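PDB 3NRV: putative transcriptional regulator (MarR/EmrR family), which probably binds DNA as a dimeric winged helix-turn-helix transcriptional regulator, controlling the expression of its target genes. Local coordinates for the interface of chains A and B. Residues are numbered along the deposited sequence; one frame, centred on the assembly and turned at random. Chains: chain A/B, Putative transcriptional regulator (MarR/EmrR family).

Contact 1: the interface of chains A and B. Residues chain A 48, 51, 55, 59, 63; chain B 22, 25-26, 29.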
loop_
_atom_site.group_PDB
_atom_site.type_symbol
_atom_site.label_atom_id
_atom_site.label_comp_id
_atom_site.label_asym_id
_atom_site.label_seq_id
_atom_site.Cartn_x
_atom_site.Cartn_y
_atom_site.Cartn_z
ATOM N N VAL A 48 9.506 0.184 -4.438
ATOM C CA VAL A 48 8.711 1.292 -4.984
ATOM C C VAL A 48 9.325 1.778 -6.290
ATOM O O VAL A 48 8.634 1.986 -7.285
ATOM C CB VAL A 48 8.660 2.482 -3.998
ATOM C CG1 VAL A 48 7.976 3.686 -4.638
ATOM C CG2 VAL A 48 7.983 2.073 -2.685
ATOM N N SER A 51 8.561 -0.114 -9.329
ATOM C CA SER A 51 7.178 -0.121 -9.786
ATOM C C SER A 51 6.864 1.036 -10.755
ATOM O O SER A 51 5.923 0.963 -11.541
ATOM C CB SER A 51 6.251 -0.041 -8.583
ATOM O OG SER A 51 6.098 1.323 -8.209
ATOM N N CYS A 55 10.421 8.774 -9.276
ATOM C CA CYS A 55 9.750 8.922 -7.998
ATOM C C CYS A 55 10.355 10.141 -7.295
ATOM O O CYS A 55 11.407 10.640 -7.700
ATOM C CB CYS A 55 9.906 7.644 -7.155
ATOM S SG CYS A 55 9.108 6.133 -7.856
ATOM N N LYS A 59 6.731 11.516 -2.446
ATOM C CA LYS A 59 5.807 10.439 -2.777
ATOM C C LYS A 59 6.155 9.169 -2.030
ATOM O O LYS A 59 5.271 8.447 -1.573
ATOM C CB LYS A 59 5.841 10.145 -4.266
ATOM C CG LYS A 59 5.002 11.057 -5.124
ATOM C CD LYS A 59 5.276 10.703 -6.567
ATOM C CE LYS A 59 4.383 11.445 -7.512
ATOM N NZ LYS A 59 4.065 10.585 -8.685
ATOM N N ILE A 63 3.669 7.150 0.619
ATOM C CA ILE A 63 3.126 5.813 0.476
ATOM C C ILE A 63 3.726 4.786 1.415
ATOM O O ILE A 63 3.081 3.787 1.687
ATOM C CB ILE A 63 3.155 5.303 -0.977
ATOM C CG1 ILE A 63 4.569 4.882 -1.402
ATOM C CG2 ILE A 63 2.536 6.327 -1.919
ATOM C CD1 ILE A 63 4.523 4.000 -2.676
ATOM N N ASN B 22 2.267 -0.561 -5.393
ATOM C CA ASN B 22 3.148 0.608 -5.384
ATOM C C ASN B 22 2.832 1.642 -6.468
ATOM O O ASN B 22 2.787 2.848 -6.205
ATOM C CB ASN B 22 4.611 0.178 -5.445
ATOM C CG ASN B 22 5.069 -0.455 -4.160
ATOM O OD1 ASN B 22 4.600 -0.090 -3.083
ATOM N ND2 ASN B 22 5.996 -1.410 -4.254
HETATM N N MSE B 25 -0.491 3.306 -5.597
HETATM C CA MSE B 25 -0.282 4.231 -4.496
HETATM C C MSE B 25 0.475 5.489 -4.908
HETATM O O MSE B 25 0.100 6.594 -4.514
HETATM C CB MSE B 25 0.398 3.539 -3.309
HETATM C CG MSE B 25 -0.588 2.665 -2.492
HETATM SE SE MSE B 25 0.188 1.967 -0.852
HETATM C CE MSE B 25 1.447 0.723 -1.641
ATOM N N LEU B 26 1.539 5.341 -5.702
ATOM C CA LEU B 26 2.259 6.527 -6.185
ATOM C C LEU B 26 1.344 7.454 -6.973
ATOM O O LEU B 26 1.363 8.663 -6.758
ATOM C CB LEU B 26 3.471 6.144 -7.060
ATOM C CG LEU B 26 4.623 5.500 -6.296
ATOM C CD1 LEU B 26 5.649 4.898 -7.270
ATOM C CD2 LEU B 26 5.261 6.521 -5.350
ATOM N N SER B 29 -0.960 9.096 -4.582
ATOM C CA SER B 29 -0.272 10.106 -3.806
ATOM C C SER B 29 -0.381 11.445 -4.553
ATOM O O SER B 29 -0.795 12.457 -3.984
ATOM C CB SER B 29 1.187 9.715 -3.596
ATOM O OG SER B 29 1.888 10.703 -2.846
#

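Contact 2: the interface of chains A and B. Residues chain A 17, 21, 24-25, 108; chain B 17-18, 21.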
loop_
_atom_site.group_PDB
_atom_site.type_symbol
_atom_site.label_atom_id
_atom_site.label_comp_id
_atom_site.label_asym_id
_atom_site.label_seq_id
_atom_site.Cartn_x
_atom_site.Cartn_y
_atom_site.Cartn_z
ATOM N N ILE A 17 -5.988 -4.440 -2.275
ATOM C CA ILE A 17 -4.678 -4.554 -2.917
ATOM C C ILE A 17 -3.575 -3.924 -2.062
ATOM O O ILE A 17 -2.515 -4.519 -1.837
ATOM C CB ILE A 17 -4.710 -3.880 -4.320
ATOM C CG1 ILE A 17 -5.479 -4.759 -5.312
ATOM C CG2 ILE A 17 -3.290 -3.609 -4.837
ATOM C CD1 ILE A 17 -6.026 -3.991 -6.518
ATOM N N ALA A 21 -0.489 -5.906 -0.134
ATOM C CA ALA A 21 0.923 -5.629 -0.378
ATOM C C ALA A 21 1.676 -5.290 0.918
ATOM O O ALA A 21 2.817 -5.704 1.096
ATOM C CB ALA A 21 1.101 -4.518 -1.415
ATOM N N LEU A 24 1.867 -8.559 3.134
ATOM C CA LEU A 24 2.886 -9.448 2.614
ATOM C C LEU A 24 4.254 -8.911 3.017
ATOM O O LEU A 24 5.195 -9.673 3.222
ATOM C CB LEU A 24 2.812 -9.535 1.092
ATOM C CG LEU A 24 1.705 -10.372 0.472
ATOM C CD1 LEU A 24 1.546 -10.017 -0.985
ATOM C CD2 LEU A 24 2.018 -11.843 0.640
HETATM N N MSE A 25 4.364 -7.593 3.139
HETATM C CA MSE A 25 5.672 -7.003 3.417
HETATM C C MSE A 25 6.122 -7.207 4.858
HETATM O O MSE A 25 7.274 -7.559 5.107
HETATM C CB MSE A 25 5.709 -5.525 3.022
HETATM C CG MSE A 25 6.060 -5.307 1.557
HETATM SE SE MSE A 25 7.906 -5.852 1.213
HETATM C CE MSE A 25 8.555 -5.449 2.935
ATOM N N TYR A 108 16.374 -6.085 -7.265
ATOM C CA TYR A 108 14.962 -6.381 -7.038
ATOM C C TYR A 108 14.583 -7.723 -7.656
ATOM O O TYR A 108 13.920 -8.552 -7.032
ATOM C CB TYR A 108 14.069 -5.274 -7.628
ATOM C CG TYR A 108 12.591 -5.514 -7.405
ATOM C CD1 TYR A 108 12.052 -5.455 -6.129
ATOM C CD2 TYR A 108 11.743 -5.806 -8.465
ATOM C CE1 TYR A 108 10.697 -5.691 -5.909
ATOM C CE2 TYR A 108 10.382 -6.042 -8.254
ATOM C CZ TYR A 108 9.871 -5.979 -6.973
ATOM O OH TYR A 108 8.527 -6.198 -6.742
ATOM N N ILE B 17 1.881 -8.227 -6.974
ATOM C CA ILE B 17 0.986 -7.476 -6.108
ATOM C C ILE B 17 1.676 -6.204 -5.614
ATOM O O ILE B 17 1.050 -5.144 -5.531
ATOM C CB ILE B 17 0.512 -8.317 -4.929
ATOM C CG1 ILE B 17 -0.573 -9.292 -5.420
ATOM C CG2 ILE B 17 -0.039 -7.427 -3.812
ATOM C CD1 ILE B 17 -0.857 -10.395 -4.453
ATOM N N ASN B 18 2.968 -6.308 -5.308
ATOM C CA ASN B 18 3.713 -5.137 -4.852
ATOM C C ASN B 18 3.917 -4.076 -5.920
ATOM O O ASN B 18 3.807 -2.886 -5.639
ATOM C CB ASN B 18 5.012 -5.539 -4.149
ATOM C CG ASN B 18 4.818 -5.688 -2.658
ATOM O OD1 ASN B 18 5.035 -4.744 -1.893
ATOM N ND2 ASN B 18 4.352 -6.851 -2.239
ATOM N N ALA B 21 0.407 -2.504 -6.408
ATOM C CA ALA B 21 0.085 -1.662 -5.268
ATOM C C ALA B 21 0.954 -0.404 -5.228
ATOM O O ALA B 21 0.445 0.693 -5.061
ATOM C CB ALA B 21 0.233 -2.460 -3.971
#

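Contact 3: the interface of chains A and B. Residues chain A 10, 16, 19; chain B 135, 138, 142.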
loop_
_atom_site.group_PDB
_atom_site.type_symbol
_atom_site.label_atom_id
_atom_site.label_comp_id
_atom_site.label_asym_id
_atom_site.label_seq_id
_atom_site.Cartn_x
_atom_site.Cartn_y
_atom_site.Cartn_z
ATOM N N ASP A 10 -14.324 -3.417 2.556
ATOM C CA ASP A 10 -14.242 -4.853 2.254
ATOM C C ASP A 10 -14.482 -5.156 0.778
ATOM O O ASP A 10 -14.009 -6.162 0.263
ATOM C CB ASP A 10 -15.268 -5.644 3.074
ATOM C CG ASP A 10 -14.880 -5.777 4.530
ATOM O OD1 ASP A 10 -13.682 -5.942 4.820
ATOM O OD2 ASP A 10 -15.784 -5.737 5.386
ATOM N N GLN A 16 -8.022 -3.344 -0.742
ATOM C CA GLN A 16 -7.607 -4.731 -0.499
ATOM C C GLN A 16 -6.226 -4.993 -1.094
ATOM O O GLN A 16 -5.396 -5.678 -0.505
ATOM C CB GLN A 16 -8.624 -5.740 -1.069
ATOM C CG GLN A 16 -10.034 -5.621 -0.467
ATOM C CD GLN A 16 -9.994 -5.707 1.041
ATOM O OE1 GLN A 16 -9.349 -6.594 1.592
ATOM N NE2 GLN A 16 -10.657 -4.772 1.718
HETATM N N MSE A 19 -3.589 -3.093 1.138
HETATM C CA MSE A 19 -3.457 -3.776 2.409
HETATM C C MSE A 19 -2.655 -5.079 2.233
HETATM O O MSE A 19 -1.738 -5.387 3.009
HETATM C CB MSE A 19 -4.857 -4.056 2.942
HETATM C CG MSE A 19 -4.942 -4.556 4.356
HETATM SE SE MSE A 19 -5.972 -6.196 4.301
HETATM C CE MSE A 19 -4.423 -7.242 3.838
ATOM N N PHE B 135 -12.116 -10.408 -5.340
ATOM C CA PHE B 135 -12.231 -10.289 -3.881
ATOM C C PHE B 135 -12.013 -11.614 -3.161
ATOM O O PHE B 135 -11.411 -11.671 -2.090
ATOM C CB PHE B 135 -13.554 -9.628 -3.467
ATOM C CG PHE B 135 -13.639 -8.175 -3.855
ATOM C CD1 PHE B 135 -12.848 -7.230 -3.205
ATOM C CD2 PHE B 135 -14.471 -7.758 -4.885
ATOM C CE1 PHE B 135 -12.899 -5.895 -3.559
ATOM C CE2 PHE B 135 -14.534 -6.417 -5.254
ATOM C CZ PHE B 135 -13.750 -5.478 -4.593
ATOM N N LEU B 138 -8.118 -12.461 -3.344
ATOM C CA LEU B 138 -7.351 -11.605 -2.430
ATOM C C LEU B 138 -7.553 -12.042 -0.978
ATOM O O LEU B 138 -6.625 -12.045 -0.171
ATOM C CB LEU B 138 -7.721 -10.130 -2.600
ATOM C CG LEU B 138 -7.446 -9.538 -3.998
ATOM C CD1 LEU B 138 -7.876 -8.076 -4.090
ATOM C CD2 LEU B 138 -5.987 -9.700 -4.388
ATOM N N ARG B 142 -4.847 -13.202 1.677
ATOM C CA ARG B 142 -4.889 -12.512 2.963
ATOM C C ARG B 142 -4.936 -13.492 4.154
ATOM O O ARG B 142 -4.370 -13.233 5.223
ATOM C CB ARG B 142 -6.119 -11.595 2.936
ATOM C CG ARG B 142 -6.325 -10.657 4.104
ATOM C CD ARG B 142 -7.232 -9.469 3.697
ATOM N NE ARG B 142 -8.618 -9.847 3.378
ATOM C CZ ARG B 142 -9.202 -9.687 2.188
ATOM N NH1 ARG B 142 -8.555 -9.148 1.150
ATOM N NH2 ARG B 142 -10.459 -10.065 2.031
#

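Contact 1: the interface of chains A and B
B:Leu26 pushes its forked tip into chain A, and each methyl meets a different part of the wall. CD1 lies 3.7 Å from A:Val48 CG1 and at a similar range from the sulfur of A:Cys55. The other branch, CD2, reaches A:Ile63 CD1 at 3.7 Å and also touches the first methylene, CB, of A:Lys59, whose CG passes B:Ser29 OG at 3.9 Å. A:Ile63 works with both of its branches: CD1 meets the leucine, while CG2 rests 3.6 Å from the backbone O of B:Met25, a selenomethionine, and against its CB. With CG1 held between the backbone N and the carbonyl carbon (chi1 76°), the two arms of A:Ile63 point to successive residues of the partner helix. At the far end A:Ser51 OG packs 3.3 Å from B:Asn22 CB. That hydroxyl is in turn positioned by A:Val48 O, to which A:Ser51 OG donates at 2.8 Å, in the carbonyl plane and on a lone pair (C=O...donor angle 138°), which fixes its rotation. The site thus joins B helix 13-36 to a groove on A formed by helix 40-51, the loop holding A:Cys55, and helix 57-64, which with 68-80, the probable recognition helix, forms the MarR-family helix-turn-helix.

Contact 2: the interface of chains A and B
A:Ala21 and B:Ala21 face each other from two helices whose backbones come near enough at this point to leave 6.4 Å between the CA atoms of the two residues. Their methyl groups meet head-on, A:Ala21 CB to B:Ala21 CB at 3.4 Å, tighter than usual van der Waals contact; the small side chains permit this approach. An isoleucine flanks the pair from either chain. A:Ile17 CG2 lies 3.8 Å from B:Ala21 CB, and in return B:Ile17 CG2 lies 3.9 Å from A:Ala21 CB. Both isoleucines turn CG1 towards the side of the backbone N (chi1 -74° in A and -77° in B), leaving the CG2 methyl to make the contact, so the central pattern is close to symmetric. Further out the symmetry is not exact. B:Asn18 brings its amide over A:Ala21, with CG 4.1 Å from A:Ala21 CB, and its OD1 comes 3.6 Å from CG of the selenomethionine A:Met25, the two side chains crossing at a slant. A:Leu24 CD1 only grazes B:Ile17 CG2, at 4.1 Å and about a right angle. In the fold, this is where the N-terminal helices, 13-26 in A and 13-36 in B, pass each other.

Contact 3: the interface of chains A and B
A:Gln16 reaches across B helix 128-146, meeting B:Leu138 with CB and B:Arg142 with its amide. CB packs 3.9 Å from B:Leu138 CD1. CG passes 4.2 Å from B:Arg142 NH1, and the bend at chi2 (-54°) brings the amide carbon CD round to 3.7 Å from the same nitrogen. At the tip, OE1 stands 2.7 Å from NH1 and 3.2 Å from CZ of the same arginine. This closeness is not a hydrogen bond, because the N-H points elsewhere: OE1 lies over the guanidinium face, and the amide and guanidinium planes are 74° apart. The contact may be a carbonyl dipole set against a probably cationic group. The arginine's methylene CD packs against SE and CE of the selenomethionine A:Met19, with SE at 3.6 Å, the side chains crossing at about a right angle. The arginine turns at chi3 (66°), carrying its guanidinium from this selenium towards the glutamine. A:Asp10 OD1 is 5.9 Å from B:Arg142 NH2, without contact, so its opposite charge may act at long range. A:Asp10 O lies above the rim of the B:Phe135 ring, on one face near CD1, at 3.8 Å. The patch joins the N-terminal 3-10 helix 9-11 and helix 13-26 of A to the C-terminal helix of B.

Measured between the centres of their C-alpha atoms, contact 2 lies about 12 Å from both contact 1 and contact 3, while contacts 1 and 3 are about 19 Å apart; contact 2 is thus the intermediate patch. Contacts 1 and 2 share helix 13-36 of B, and contacts 2 and 3 share helix 13-26 of A. The shared helices link the patches along one dimer interface, as expected for MarR proteins, and contact 1 extends it to the first helix of the helix-turn-helix and to helix 40-51. That could couple the dimer arrangement to the spacing of the two presumed DNA-binding lobes, although the structure alone does not show it.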